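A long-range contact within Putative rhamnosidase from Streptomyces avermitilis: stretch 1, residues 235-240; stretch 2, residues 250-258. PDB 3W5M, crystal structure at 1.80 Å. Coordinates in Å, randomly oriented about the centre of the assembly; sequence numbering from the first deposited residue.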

# COMPACT_ATOMS: atom_id res chain seq x y z
N GLY A 235 36.65 15.18 8.85
CA GLY A 235 36.95 15.75 7.56
C GLY A 235 35.68 16.30 6.94
O GLY A 235 34.57 15.88 7.29
N TRP A 236 35.83 17.20 5.97
CA TRP A 236 34.63 17.69 5.27
C TRP A 236 35.03 17.84 3.81
O TRP A 236 36.22 17.94 3.49
N ILE A 237 34.04 17.79 2.91
CA ILE A 237 34.35 17.76 1.50
C ILE A 237 33.26 18.57 0.76
O ILE A 237 32.08 18.54 1.17
N CYS A 238 33.63 19.27 -0.31
CA CYS A 238 32.61 19.96 -1.09
C CYS A 238 33.01 20.09 -2.55
O CYS A 238 34.20 19.93 -2.90
N VAL A 239 32.01 20.34 -3.41
CA VAL A 239 32.26 20.85 -4.76
C VAL A 239 31.28 21.99 -5.00
O VAL A 239 30.09 21.87 -4.73
N LEU A 240 31.81 23.08 -5.51
CA LEU A 240 30.98 24.19 -5.97
C LEU A 240 31.04 24.15 -7.49
O LEU A 240 32.11 24.30 -8.08
N LYS A 250 34.56 23.87 -11.66
CA LYS A 250 34.41 23.29 -10.32
C LYS A 250 35.46 23.82 -9.35
O LYS A 250 36.62 23.94 -9.71
N ILE A 251 35.04 24.15 -8.13
CA ILE A 251 35.94 24.53 -7.05
C ILE A 251 35.83 23.42 -6.00
O ILE A 251 34.72 23.06 -5.60
N PHE A 252 36.97 22.89 -5.56
CA PHE A 252 36.95 21.78 -4.59
C PHE A 252 37.39 22.19 -3.21
O PHE A 252 38.06 23.21 -3.05
N SER A 253 37.05 21.36 -2.21
CA SER A 253 37.74 21.40 -0.92
C SER A 253 39.12 20.74 -1.14
O SER A 253 39.23 19.64 -1.72
N ASP A 254 40.17 21.44 -0.72
CA ASP A 254 41.55 21.00 -1.01
C ASP A 254 42.52 21.91 -0.25
O ASP A 254 42.07 22.73 0.57
N ALA A 255 43.83 21.76 -0.47
CA ALA A 255 44.84 22.52 0.30
C ALA A 255 44.94 24.02 -0.07
O ALA A 255 45.71 24.77 0.54
N SER A 256 44.18 24.44 -1.07
CA SER A 256 44.04 25.88 -1.35
C SER A 256 43.20 26.63 -0.31
O SER A 256 43.15 27.88 -0.33
N TRP A 257 42.51 25.89 0.57
CA TRP A 257 41.72 26.49 1.65
C TRP A 257 42.64 26.75 2.82
O TRP A 257 43.58 25.99 3.04
N LYS A 258 42.35 27.81 3.56
CA LYS A 258 43.06 28.10 4.81
C LYS A 258 42.25 27.54 5.95
O LYS A 258 41.02 27.51 5.87

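Strand 250-252 runs antiparallel to strand 235-240, and the side chains of the two stretches meet first as neighbours on a sheet, then in an edge-to-face tryptophan pair. Lys-250 opens stretch 2. Its CB lies 4.0 Å from CG1 of Val-239, while the rest of the chain (m at chi1, then extended) leads away, so its aliphatic base packs and its charged end stays clear of the apolar contact.

Ile-251 pairs with Leu-240, and both side chains lie on the same face. Leu-240 N donates to Ile-251 O and Ile-251 N to Leu-240 O, each at 2.9 Å. The branched side chains, m,m for Ile-251 and t,p for Leu-240, approach with their CB atoms 4.2 Å apart; such apolar residues suit a buried site.

Phe-252 shares the other face with Val-239. Its chi1 of m brings the ring edge near its neighbour, with CD1 3.7 Å from CG2 of Val-239, itself in the t rotamer.

At Ser-253 the strand gives way to loop and the side chain points toward stretch 1. In the p rotamer, its OG accepts a hydrogen bond from Cys-238 N (2.9 Å), while its own N donates to Cys-238 O (3.3 Å). A small hydroxyl residue thus meets a backbone amide directly, and its CB still packs over one face of the Trp-236 ring, 4.2 Å from CZ3.

Asp-254, Ala-255 and Ser-256 make no contact with stretch 1; the type I turn from Asp-254 to Trp-257 carries the chain round.

Trp-257 (chi1 m) then points back toward stretch 1. Trp-236, p at chi1, directs its edge at the Trp-257 face, CH2 to CH2 3.5 Å, with planes at 83°. Cys-238 SG lies obliquely, 4.1 Å from CZ2 of Trp-257. The indole's polar group is also satisfied: NE1 of Trp-257 donates to Phe-252 O at 2.9 Å.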

# COMPACT_ATOMS: atom_id res chain seq x y z
CB TRP A 236 34.05 18.99 5.90
CG TRP A 236 34.90 20.20 5.70
CD1 TRP A 236 35.95 20.61 6.47
CD2 TRP A 236 34.79 21.15 4.63
NE1 TRP A 236 36.51 21.76 5.94
CE2 TRP A 236 35.81 22.12 4.82
CE3 TRP A 236 33.92 21.29 3.54
CZ2 TRP A 236 35.99 23.22 3.96
CZ3 TRP A 236 34.11 22.39 2.68
CH2 TRP A 236 35.14 23.32 2.89
CB ILE A 237 34.34 16.28 1.02
CG1 ILE A 237 34.81 16.16 -0.45
CG2 ILE A 237 32.95 15.65 1.26
CD1 ILE A 237 35.18 14.72 -0.85
CB CYS A 238 32.26 21.34 -0.49
SG CYS A 238 33.52 22.61 -0.79
CB VAL A 239 32.09 19.80 -5.89
CG1 VAL A 239 32.44 20.42 -7.25
CG2 VAL A 239 32.96 18.57 -5.65
CB LEU A 240 31.48 25.52 -5.41
CG LEU A 240 30.89 26.83 -5.99
CD1 LEU A 240 29.43 26.94 -5.56
CD2 LEU A 240 31.70 28.00 -5.48
CB LYS A 250 34.49 21.77 -10.40
CG LYS A 250 33.29 21.13 -11.10
CD LYS A 250 33.43 19.63 -11.13
CE LYS A 250 32.45 19.01 -12.10
NZ LYS A 250 32.24 17.59 -11.73
CB ILE A 251 35.51 25.87 -6.38
CG1 ILE A 251 35.42 27.04 -7.39
CG2 ILE A 251 36.40 26.24 -5.19
CD1 ILE A 251 36.62 27.25 -8.28
CB PHE A 252 37.93 20.70 -5.08
CG PHE A 252 37.60 20.17 -6.44
CD1 PHE A 252 36.46 19.40 -6.64
CD2 PHE A 252 38.44 20.43 -7.52
CE1 PHE A 252 36.16 18.88 -7.90
CE2 PHE A 252 38.14 19.92 -8.79
CZ PHE A 252 37.00 19.15 -8.97
CB SER A 253 36.93 20.65 0.15
OG SER A 253 36.50 19.38 -0.35
CB ASP A 254 41.85 20.92 -2.53
CG ASP A 254 41.73 22.27 -3.25
OD1 ASP A 254 41.89 23.33 -2.63
OD2 ASP A 254 41.46 22.25 -4.47
CB ALA A 255 46.22 21.85 0.20
CB SER A 256 43.48 26.07 -2.76
OG SER A 256 44.42 25.60 -3.70
CB TRP A 257 40.61 25.55 2.14
CG TRP A 257 39.46 25.41 1.17
CD1 TRP A 257 39.49 24.84 -0.09
CD2 TRP A 257 38.12 25.81 1.40
NE1 TRP A 257 38.23 24.87 -0.64
CE2 TRP A 257 37.37 25.48 0.24
CE3 TRP A 257 37.46 26.45 2.47
CZ2 TRP A 257 35.99 25.76 0.13
CZ3 TRP A 257 36.09 26.73 2.35
CH2 TRP A 257 35.38 26.39 1.19
CB LYS A 258 43.24 29.61 5.00
CG LYS A 258 44.18 30.29 4.03
CD LYS A 258 45.61 29.77 4.21
CE LYS A 258 46.66 30.78 3.75
NZ LYS A 258 47.00 31.78 4.80